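Local coordinates for protein O-methyltransferase (Saccharopolyspora spinosa, PDB 4CE0) that probably transfers a methyl group from S-adenosyl-L-methionine to the 4'-hydroxyl of a spinosyn rhamnose, with magnesium bound at the site, in antibiotic biosynthesis, at residues L60-L71 with F92-D102; V75-G83 with E178-G186. All coordinates share one frame; numbering follows the deposited sequence.

Interaction 1 of 2, residues L60-L71 with F92-D102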
loop_
_atom_site.group_PDB
_atom_site.type_symbol
_atom_site.label_atom_id
_atom_site.label_comp_id
_atom_site.label_asym_id
_atom_site.label_seq_id
_atom_site.Cartn_x
_atom_site.Cartn_y
_atom_site.Cartn_z
ATOM N N LEU A 60 -14.506 4.763 1.430
ATOM C CA LEU A 60 -13.886 3.479 1.104
ATOM C C LEU A 60 -14.242 2.483 2.211
ATOM O O LEU A 60 -14.433 1.287 1.934
ATOM C CB LEU A 60 -12.365 3.614 0.970
ATOM C CG LEU A 60 -11.776 4.061 -0.358
ATOM C CD1 LEU A 60 -10.304 4.303 -0.145
ATOM C CD2 LEU A 60 -12.013 3.046 -1.478
ATOM N N ASP A 61 -14.376 2.965 3.458
ATOM C CA ASP A 61 -14.772 2.073 4.556
ATOM C C ASP A 61 -16.209 1.619 4.343
ATOM O O ASP A 61 -16.594 0.481 4.647
ATOM C CB ASP A 61 -14.701 2.744 5.931
ATOM C CG ASP A 61 -13.275 3.046 6.389
ATOM O OD1 ASP A 61 -12.300 2.507 5.827
ATOM O OD2 ASP A 61 -13.137 3.839 7.346
ATOM N N ASN A 62 -17.044 2.519 3.871
ATOM C CA ASN A 62 -18.415 2.118 3.583
ATOM C C ASN A 62 -18.414 1.053 2.495
ATOM O O ASN A 62 -19.147 0.029 2.556
ATOM C CB ASN A 62 -19.250 3.334 3.173
ATOM C CG ASN A 62 -20.560 2.940 2.507
ATOM O OD1 ASN A 62 -20.650 2.889 1.276
ATOM N ND2 ASN A 62 -21.554 2.616 3.311
ATOM N N LEU A 63 -17.572 1.255 1.489
ATOM C CA LEU A 63 -17.553 0.318 0.352
ATOM C C LEU A 63 -17.134 -1.064 0.848
ATOM O O LEU A 63 -17.719 -2.079 0.476
ATOM C CB LEU A 63 -16.624 0.840 -0.734
ATOM C CG LEU A 63 -16.548 0.087 -2.064
ATOM C CD1 LEU A 63 -17.900 -0.248 -2.587
ATOM C CD2 LEU A 63 -15.796 0.942 -3.104
ATOM N N GLN A 64 -16.169 -1.097 1.754
ATOM C CA GLN A 64 -15.689 -2.362 2.309
ATOM C C GLN A 64 -16.804 -3.053 3.127
ATOM O O GLN A 64 -16.967 -4.256 3.037
ATOM C CB GLN A 64 -14.488 -2.131 3.216
ATOM C CG GLN A 64 -13.938 -3.448 3.829
ATOM C CD GLN A 64 -12.621 -3.256 4.556
ATOM O OE1 GLN A 64 -11.983 -2.215 4.435
ATOM N NE2 GLN A 64 -12.221 -4.261 5.345
ATOM N N HIS A 65 -17.518 -2.286 3.950
ATOM C CA HIS A 65 -18.635 -2.801 4.776
ATOM C C HIS A 65 -19.669 -3.457 3.885
ATOM O O HIS A 65 -20.087 -4.593 4.130
ATOM C CB HIS A 65 -19.308 -1.651 5.556
ATOM C CG HIS A 65 -20.561 -2.055 6.283
ATOM N ND1 HIS A 65 -21.807 -2.033 5.693
ATOM C CD2 HIS A 65 -20.747 -2.490 7.550
ATOM C CE1 HIS A 65 -22.711 -2.443 6.567
ATOM N NE2 HIS A 65 -22.098 -2.718 7.703
ATOM N N CYS A 66 -20.049 -2.768 2.804
ATOM C CA CYS A 66 -21.046 -3.313 1.869
ATOM C C CYS A 66 -20.579 -4.586 1.127
ATOM O O CYS A 66 -21.306 -5.564 1.008
ATOM C CB CYS A 66 -21.470 -2.248 0.844
ATOM S SG CYS A 66 -22.337 -0.819 1.589
ATOM N N VAL A 67 -19.379 -4.546 0.576
ATOM C CA VAL A 67 -18.858 -5.676 -0.160
ATOM C C VAL A 67 -18.738 -6.850 0.815
ATOM O O VAL A 67 -19.093 -7.971 0.447
ATOM C CB VAL A 67 -17.461 -5.344 -0.769
ATOM C CG1 VAL A 67 -16.773 -6.615 -1.354
ATOM C CG2 VAL A 67 -17.593 -4.207 -1.801
ATOM N N GLU A 68 -18.246 -6.594 2.042
ATOM C CA GLU A 68 -18.039 -7.692 3.008
ATOM C C GLU A 68 -19.355 -8.332 3.429
ATOM O O GLU A 68 -19.417 -9.543 3.663
ATOM C CB GLU A 68 -17.239 -7.236 4.246
ATOM C CG GLU A 68 -15.712 -7.174 3.969
ATOM C CD GLU A 68 -14.877 -6.701 5.139
ATOM O OE1 GLU A 68 -15.431 -6.571 6.240
ATOM O OE2 GLU A 68 -13.661 -6.469 4.952
ATOM N N ALA A 69 -20.405 -7.518 3.503
ATOM C CA ALA A 69 -21.720 -7.975 3.961
ATOM C C ALA A 69 -22.336 -8.863 2.907
ATOM O O ALA A 69 -22.914 -9.926 3.204
ATOM C CB ALA A 69 -22.635 -6.779 4.263
ATOM N N VAL A 70 -22.216 -8.421 1.664
ATOM C CA VAL A 70 -22.692 -9.194 0.518
ATOM C C VAL A 70 -22.006 -10.560 0.429
ATOM O O VAL A 70 -22.645 -11.571 0.090
ATOM C CB VAL A 70 -22.436 -8.392 -0.763
ATOM C CG1 VAL A 70 -22.082 -9.265 -1.919
ATOM C CG2 VAL A 70 -23.648 -7.470 -1.080
ATOM N N LEU A 71 -20.695 -10.577 0.669
ATOM C CA LEU A 71 -19.939 -11.825 0.653
ATOM C C LEU A 71 -20.357 -12.743 1.822
ATOM O O LEU A 71 -20.579 -13.927 1.616
ATOM C CB LEU A 71 -18.437 -11.566 0.720
ATOM C CG LEU A 71 -17.779 -10.875 -0.471
ATOM C CD1 LEU A 71 -16.272 -10.843 -0.245
ATOM C CD2 LEU A 71 -18.118 -11.513 -1.819
ATOM N N PHE A 92 -10.394 -1.078 -5.360
ATOM C CA PHE A 92 -10.686 -1.527 -4.015
ATOM C C PHE A 92 -11.667 -2.686 -3.973
ATOM O O PHE A 92 -11.412 -3.667 -3.300
ATOM C CB PHE A 92 -11.206 -0.393 -3.137
ATOM C CG PHE A 92 -11.367 -0.792 -1.719
ATOM C CD1 PHE A 92 -10.235 -1.008 -0.923
ATOM C CD2 PHE A 92 -12.632 -0.999 -1.178
ATOM C CE1 PHE A 92 -10.373 -1.389 0.395
ATOM C CE2 PHE A 92 -12.787 -1.386 0.133
ATOM C CZ PHE A 92 -11.645 -1.572 0.934
ATOM N N MET A 93 -12.764 -2.606 -4.728
ATOM C CA MET A 93 -13.714 -3.720 -4.729
ATOM C C MET A 93 -13.027 -4.994 -5.217
ATOM O O MET A 93 -13.245 -6.084 -4.687
ATOM C CB MET A 93 -14.930 -3.409 -5.610
ATOM C CG MET A 93 -15.708 -2.241 -5.147
ATOM S SD MET A 93 -17.293 -2.086 -5.982
ATOM C CE MET A 93 -16.745 -1.348 -7.481
ATOM N N ARG A 94 -12.195 -4.861 -6.225
ATOM C CA ARG A 94 -11.481 -6.038 -6.741
ATOM C C ARG A 94 -10.538 -6.570 -5.664
ATOM O O ARG A 94 -10.335 -7.787 -5.521
ATOM C CB ARG A 94 -10.711 -5.700 -8.006
ATOM C CG ARG A 94 -9.756 -6.828 -8.529
ATOM C CD ARG A 94 -10.459 -8.070 -9.016
ATOM N NE ARG A 94 -9.548 -9.206 -9.247
ATOM C CZ ARG A 94 -9.300 -10.173 -8.359
ATOM N NH1 ARG A 94 -9.839 -10.153 -7.141
ATOM N NH2 ARG A 94 -8.488 -11.163 -8.674
ATOM N N ALA A 95 -9.994 -5.659 -4.872
ATOM C CA ALA A 95 -9.035 -6.081 -3.834
ATOM C C ALA A 95 -9.763 -6.790 -2.686
ATOM O O ALA A 95 -9.228 -7.725 -2.092
ATOM C CB ALA A 95 -8.243 -4.912 -3.335
ATOM N N VAL A 96 -10.988 -6.372 -2.377
ATOM C CA VAL A 96 -11.725 -7.077 -1.336
ATOM C C VAL A 96 -11.978 -8.547 -1.747
ATOM O O VAL A 96 -11.721 -9.475 -0.959
ATOM C CB VAL A 96 -13.026 -6.386 -0.976
ATOM C CG1 VAL A 96 -13.692 -7.141 0.152
ATOM C CG2 VAL A 96 -12.769 -4.928 -0.567
ATOM N N LEU A 97 -12.472 -8.755 -2.975
ATOM C CA LEU A 97 -12.599 -10.110 -3.537
ATOM C C LEU A 97 -11.302 -10.908 -3.422
ATOM O O LEU A 97 -11.311 -12.083 -3.058
ATOM C CB LEU A 97 -13.002 -10.063 -5.020
ATOM C CG LEU A 97 -14.338 -9.409 -5.357
ATOM C CD1 LEU A 97 -14.581 -9.484 -6.860
ATOM C CD2 LEU A 97 -15.458 -10.058 -4.573
ATOM N N GLN A 98 -10.190 -10.286 -3.795
ATOM C CA GLN A 98 -8.883 -10.904 -3.613
ATOM C C GLN A 98 -8.643 -11.232 -2.147
ATOM O O GLN A 98 -8.116 -12.293 -1.845
ATOM C CB GLN A 98 -7.776 -9.949 -4.107
ATOM C CG GLN A 98 -6.376 -10.537 -4.061
ATOM C CD GLN A 98 -6.218 -11.708 -5.001
ATOM O OE1 GLN A 98 -5.592 -12.715 -4.658
ATOM N NE2 GLN A 98 -6.791 -11.589 -6.193
ATOM N N ALA A 99 -8.987 -10.333 -1.226
ATOM C CA ALA A 99 -8.682 -10.589 0.201
ATOM C C ALA A 99 -9.491 -11.772 0.699
ATOM O O ALA A 99 -9.067 -12.493 1.601
ATOM C CB ALA A 99 -8.984 -9.385 1.051
ATOM N N PHE A 100 -10.666 -11.966 0.106
ATOM C CA PHE A 100 -11.558 -13.018 0.573
ATOM C C PHE A 100 -11.485 -14.285 -0.265
ATOM O O PHE A 100 -12.177 -15.247 0.016
ATOM C CB PHE A 100 -12.986 -12.505 0.636
ATOM C CG PHE A 100 -13.287 -11.758 1.903
ATOM C CD1 PHE A 100 -12.950 -10.418 2.031
ATOM C CD2 PHE A 100 -13.914 -12.398 2.970
ATOM C CE1 PHE A 100 -13.212 -9.738 3.191
ATOM C CE2 PHE A 100 -14.190 -11.724 4.128
ATOM C CZ PHE A 100 -13.835 -10.383 4.245
ATOM N N GLY A 101 -10.623 -14.293 -1.277
ATOM C CA GLY A 101 -10.497 -15.454 -2.141
ATOM C C GLY A 101 -11.709 -15.753 -3.028
ATOM O O GLY A 101 -11.793 -16.836 -3.574
ATOM N N ASP A 102 -12.640 -14.805 -3.175
ATOM C CA ASP A 102 -13.799 -14.981 -4.070
ATOM C C ASP A 102 -13.349 -14.775 -5.523
ATOM O O ASP A 102 -12.966 -13.676 -5.924
ATOM C CB ASP A 102 -14.933 -14.015 -3.701
ATOM C CG ASP A 102 -16.168 -14.157 -4.626
ATOM O OD1 ASP A 102 -16.018 -14.228 -5.882
ATOM O OD2 ASP A 102 -17.298 -14.186 -4.092
#

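Interaction 2 of 2, residues V75-G83 with E178-G186. With MG (magnesium ion), chain C; SAH (S-adenosyl-L-homocysteine), chain B.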
loop_
_atom_site.group_PDB
_atom_site.type_symbol
_atom_site.label_atom_id
_atom_site.label_comp_id
_atom_site.label_asym_id
_atom_site.label_seq_id
_atom_site.Cartn_x
_atom_site.Cartn_y
_atom_site.Cartn_z
ATOM N N VAL A 75 -25.147 -12.798 -0.842
ATOM C CA VAL A 75 -25.858 -12.051 -1.889
ATOM C C VAL A 75 -25.202 -12.332 -3.233
ATOM O O VAL A 75 -24.025 -12.073 -3.404
ATOM C CB VAL A 75 -25.831 -10.540 -1.631
ATOM C CG1 VAL A 75 -26.673 -9.794 -2.665
ATOM C CG2 VAL A 75 -26.301 -10.253 -0.223
ATOM N N PRO A 76 -25.960 -12.873 -4.195
ATOM C CA PRO A 76 -25.264 -13.122 -5.456
ATOM C C PRO A 76 -25.104 -11.874 -6.322
ATOM O O PRO A 76 -25.883 -10.909 -6.259
ATOM C CB PRO A 76 -26.155 -14.172 -6.138
ATOM C CG PRO A 76 -27.500 -13.947 -5.600
ATOM C CD PRO A 76 -27.347 -13.374 -4.205
ATOM N N GLY A 77 -24.059 -11.894 -7.141
ATOM C CA GLY A 77 -23.934 -10.923 -8.212
ATOM C C GLY A 77 -22.590 -10.250 -8.276
ATOM O O GLY A 77 -21.737 -10.480 -7.430
ATOM N N ASP A 78 -22.410 -9.460 -9.327
ATOM C CA ASP A 78 -21.177 -8.762 -9.587
ATOM C C ASP A 78 -21.225 -7.429 -8.884
ATOM O O ASP A 78 -22.222 -7.083 -8.189
ATOM C CB ASP A 78 -21.004 -8.539 -11.092
ATOM C CG ASP A 78 -20.753 -9.817 -11.848
ATOM O OD1 ASP A 78 -20.255 -10.792 -11.242
ATOM O OD2 ASP A 78 -21.073 -9.844 -13.063
ATOM N N PHE A 79 -20.161 -6.665 -9.066
ATOM C CA PHE A 79 -20.099 -5.335 -8.477
ATOM C C PHE A 79 -19.963 -4.414 -9.644
ATOM O O PHE A 79 -19.343 -4.772 -10.629
ATOM C CB PHE A 79 -18.865 -5.174 -7.574
ATOM C CG PHE A 79 -18.807 -6.132 -6.421
ATOM C CD1 PHE A 79 -19.936 -6.770 -5.949
ATOM C CD2 PHE A 79 -17.610 -6.355 -5.774
ATOM C CE1 PHE A 79 -19.864 -7.648 -4.845
ATOM C CE2 PHE A 79 -17.529 -7.227 -4.688
ATOM C CZ PHE A 79 -18.666 -7.876 -4.230
ATOM N N ALA A 80 -20.501 -3.216 -9.541
ATOM C CA ALA A 80 -20.374 -2.274 -10.615
ATOM C C ALA A 80 -20.242 -0.874 -10.081
ATOM O O ALA A 80 -20.973 -0.515 -9.152
ATOM C CB ALA A 80 -21.606 -2.379 -11.549
ATOM N N GLU A 81 -19.346 -0.081 -10.678
ATOM C CA GLU A 81 -19.316 1.362 -10.413
ATOM C C GLU A 81 -19.497 2.163 -11.692
ATOM O O GLU A 81 -18.773 1.988 -12.682
ATOM C CB GLU A 81 -18.058 1.838 -9.659
ATOM C CG GLU A 81 -18.172 3.351 -9.206
ATOM C CD GLU A 81 -16.892 3.941 -8.673
ATOM O OE1 GLU A 81 -15.820 3.643 -9.268
ATOM O OE2 GLU A 81 -16.950 4.714 -7.671
ATOM N N THR A 82 -20.490 3.045 -11.651
ATOM C CA THR A 82 -20.775 3.945 -12.746
ATOM C C THR A 82 -20.195 5.271 -12.366
ATOM O O THR A 82 -20.792 6.048 -11.590
ATOM C CB THR A 82 -22.295 4.034 -13.112
ATOM O OG1 THR A 82 -23.103 4.422 -11.985
ATOM C CG2 THR A 82 -22.775 2.708 -13.616
ATOM N N GLY A 83 -19.023 5.516 -12.932
ATOM C CA GLY A 83 -18.219 6.696 -12.638
ATOM C C GLY A 83 -16.999 6.287 -11.816
ATOM O O GLY A 83 -17.095 6.146 -10.587
ATOM N N GLU A 178 -26.466 -9.760 -13.082
ATOM C CA GLU A 178 -26.883 -9.386 -11.738
ATOM C C GLU A 178 -25.783 -8.704 -10.941
ATOM O O GLU A 178 -24.599 -8.870 -11.207
ATOM C CB GLU A 178 -27.471 -10.584 -10.974
ATOM C CG GLU A 178 -26.591 -11.793 -10.861
ATOM C CD GLU A 178 -27.306 -12.997 -10.257
ATOM O OE1 GLU A 178 -28.430 -12.841 -9.758
ATOM O OE2 GLU A 178 -26.737 -14.102 -10.266
ATOM N N LEU A 179 -26.214 -7.923 -9.968
ATOM C CA LEU A 179 -25.319 -7.113 -9.186
ATOM C C LEU A 179 -25.656 -7.351 -7.744
ATOM O O LEU A 179 -26.827 -7.429 -7.376
ATOM C CB LEU A 179 -25.508 -5.621 -9.520
ATOM C CG LEU A 179 -25.036 -5.144 -10.907
ATOM C CD1 LEU A 179 -25.476 -3.704 -11.205
ATOM C CD2 LEU A 179 -23.540 -5.255 -11.015
ATOM N N ALA A 180 -24.617 -7.430 -6.925
ATOM C CA ALA A 180 -24.779 -7.429 -5.484
ATOM C C ALA A 180 -24.466 -6.055 -4.919
ATOM O O ALA A 180 -24.925 -5.703 -3.827
ATOM C CB ALA A 180 -23.855 -8.464 -4.862
ATOM N N VAL A 181 -23.637 -5.294 -5.627
ATOM C CA VAL A 181 -23.314 -3.928 -5.212
ATOM C C VAL A 181 -23.329 -3.006 -6.427
ATOM O O VAL A 181 -22.768 -3.309 -7.451
ATOM C CB VAL A 181 -21.915 -3.843 -4.495
ATOM C CG1 VAL A 181 -21.487 -2.395 -4.243
ATOM C CG2 VAL A 181 -21.892 -4.656 -3.233
ATOM N N LEU A 182 -23.967 -1.859 -6.292
ATOM C CA LEU A 182 -24.076 -0.902 -7.386
ATOM C C LEU A 182 -23.653 0.429 -6.823
ATOM O O LEU A 182 -24.328 0.978 -5.940
ATOM C CB LEU A 182 -25.528 -0.852 -7.923
ATOM C CG LEU A 182 -25.877 0.305 -8.876
ATOM C CD1 LEU A 182 -24.992 0.237 -10.128
ATOM C CD2 LEU A 182 -27.384 0.322 -9.248
ATOM N N ARG A 183 -22.503 0.922 -7.280
ATOM C CA ARG A 183 -21.961 2.189 -6.794
ATOM C C ARG A 183 -22.120 3.272 -7.864
ATOM O O ARG A 183 -21.692 3.093 -8.996
ATOM C CB ARG A 183 -20.509 2.040 -6.355
ATOM C CG ARG A 183 -19.973 3.262 -5.626
ATOM C CD ARG A 183 -18.545 3.079 -5.064
ATOM N NE ARG A 183 -18.491 3.994 -3.954
ATOM C CZ ARG A 183 -18.238 5.291 -4.047
ATOM N NH1 ARG A 183 -17.849 5.834 -5.203
ATOM N NH2 ARG A 183 -18.331 6.024 -2.949
ATOM N N LEU A 184 -22.800 4.364 -7.504
ATOM C CA LEU A 184 -23.064 5.481 -8.435
ATOM C C LEU A 184 -22.185 6.646 -8.050
ATOM O O LEU A 184 -22.238 7.146 -6.912
ATOM C CB LEU A 184 -24.510 5.913 -8.403
ATOM C CG LEU A 184 -25.507 5.164 -9.273
ATOM C CD1 LEU A 184 -25.603 3.716 -8.895
ATOM C CD2 LEU A 184 -26.840 5.836 -9.119
ATOM N N ASP A 185 -21.338 7.045 -8.974
ATOM C CA ASP A 185 -20.455 8.159 -8.724
ATOM C C ASP A 185 -20.309 8.939 -10.008
ATOM O O ASP A 185 -19.216 9.313 -10.398
ATOM C CB ASP A 185 -19.102 7.672 -8.186
ATOM C CG ASP A 185 -18.364 8.742 -7.385
ATOM O OD1 ASP A 185 -18.825 9.923 -7.392
ATOM O OD2 ASP A 185 -17.331 8.401 -6.736
ATOM N N GLY A 186 -21.427 9.113 -10.699
ATOM C CA GLY A 186 -21.563 10.154 -11.705
ATOM C C GLY A 186 -22.320 11.255 -10.991
ATOM O O GLY A 186 -23.323 11.002 -10.322
HETATM MG MG MG C . -18.512 11.299 -5.906
HETATM N N SAH B . -12.664 8.768 -7.649
HETATM C CA SAH B . -14.089 8.753 -8.018
HETATM C CB SAH B . -14.416 9.092 -9.451
HETATM C CG SAH B . -15.798 9.386 -10.033
HETATM S SD SAH B . -15.570 10.947 -10.936
HETATM C C SAH B . -14.339 7.318 -7.781
HETATM O O SAH B . -15.363 6.879 -8.278
HETATM O OXT SAH B . -13.308 6.813 -7.016
HETATM C "C5'" SAH B . -16.960 10.904 -12.123
HETATM C "C4'" SAH B . -16.780 9.902 -13.273
HETATM O "O4'" SAH B . -18.014 9.653 -13.913
HETATM C "C3'" SAH B . -15.841 10.374 -14.387
HETATM O "O3'" SAH B . -14.820 9.406 -14.517
HETATM C "C2'" SAH B . -16.684 10.513 -15.661
HETATM O "O2'" SAH B . -16.062 10.209 -16.928
HETATM C "C1'" SAH B . -17.860 9.589 -15.329
HETATM N N9 SAH B . -19.167 9.920 -15.945
HETATM C C8 SAH B . -20.056 10.865 -15.477
HETATM N N7 SAH B . -21.145 10.826 -16.257
HETATM C C5 SAH B . -20.994 9.854 -17.184
HETATM C C6 SAH B . -21.793 9.388 -18.230
HETATM N N6 SAH B . -22.993 9.913 -18.468
HETATM N N1 SAH B . -21.339 8.373 -19.038
HETATM C C2 SAH B . -20.111 7.781 -18.823
HETATM N N3 SAH B . -19.322 8.273 -17.808
HETATM C C4 SAH B . -19.760 9.260 -16.978
HETATM O O HOH W 1 -23.648 -10.375 -13.960
HETATM O O HOH W 2 -23.611 7.151 -11.953
HETATM O O HOH W 3 -16.350 11.177 -6.077
HETATM O O HOH W 4 -17.724 13.091 -4.739
HETATM O O HOH W 5 -18.148 12.695 -7.410
#

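Interaction 1 of 2, residues L60-L71 with F92-D102
V67 and V96 meet tip to tip where helix 56-73 crosses helix 88-100, their CG1 methyls only 3.5 Å apart, tighter than an ordinary carbon contact. In both valines CG1 stands anti to the backbone N (chi1 170° in V67, -177° in V96), which aims these methyls at each other. The axes of 60-71 and 92-100 approach to 10.2 Å at a crossing angle of -44°, with no hydrogen bond between the segments.

Aliphatic packing continues on both sides of this pair. L63 lies across M93 at about a right angle, its CD2 3.8 Å from M93 CG, while the branches of L71 part: CD1 rests 3.8 Å from F100 CB and CD2 turns to L97 and the carboxylate of D102, which is itself paired with R105.

Two aromatic rings lie along the side that carries Q64 and E68. Next to F92, V96 CG2 of its own helix lies over one ring face, L60 CD2 reaches CG, and Q64 OE1 comes to the ring edge, 3.6 Å from CZ. The F100 ring has E68 OE2 in its plane at the edge and E68 CG 3.7 Å from CE1.

Q64 NE2 donates to E68 OE2 of the same helix (2.7 Å), from above the carboxylate plane, while Q64 OE1 accepts from K13 of helix 6-16. The helices are thus joined by apolar contact, with the carbon chains of Q64 and E68 laid against the rings while their polar ends bond to each other and, for Q64, to K13, not to helix 88-100.

Interaction 2 of 2, residues V75-G83 with E178-G186
The guanidinium of R183 receives two carboxylates at its edge, both close to its plane: E81 OE2 from the neighbouring strand and D185 OD2 from its own segment, each accepting from NH1. The bond to E81 (2.9 Å) meets OE2 nearly end-on, whereas D185 OD2 is approached from above its carboxylate plane. NH2 is taken by D212 in a further salt bridge. E81 and R183 run side by side, both extended, which brings their charged ends together. The F79 ring has A180 CB at its edge, and its CD1 lies 3.8 Å from V181 CB.

Between the backbones, the parallel ladder alternates across the strands: A80 N donates to V181 O, R183 N to A80 O (2.8 Å), T82 N to R183 O and D185 N to T82 O. A beta bulge shifts the register between D78 and F79, and there D78 O accepts from A180 N (2.7 Å) and weakly from V181 N. On the face opposite F79 and E81, A80 CB packs against L179 CD2 at 3.5 Å.

At the C-terminal ends, D185 OD1 binds magnesium at 2.0 Å, with D212 and D213 completing the protein ligands. E81 OE2 lies 2.8 Å from the carboxylate oxygen O of S-adenosylhomocysteine. A cofactor site at the C-terminal ends of adjacent parallel strands is characteristic of the Rossmann-like fold of class I methyltransferases, to which this TylF/MycF-family enzyme adds magnesium.

Overall arrangement
The segments alternate along the chain, so that helix 56-73, strand 78-82 and helix 88-100 follow one another and the two contacts, with centres 12 Å apart, share a boundary. The F79 ring of interaction 2 touches both helices of interaction 1: its CE2 lies 3.5 Å from V67 CG1 and equally 3.5 Å from L97 CD2. At the helix end, V70 O and V75 N, 2.9 Å apart, probably form a hydrogen bond. Interaction 2 reaches the active site directly through E81, G83 and D185, whereas interaction 1 stands behind it: the L60 side chain is about 7 Å from S-adenosylhomocysteine, and that of L63 about 11 Å from magnesium.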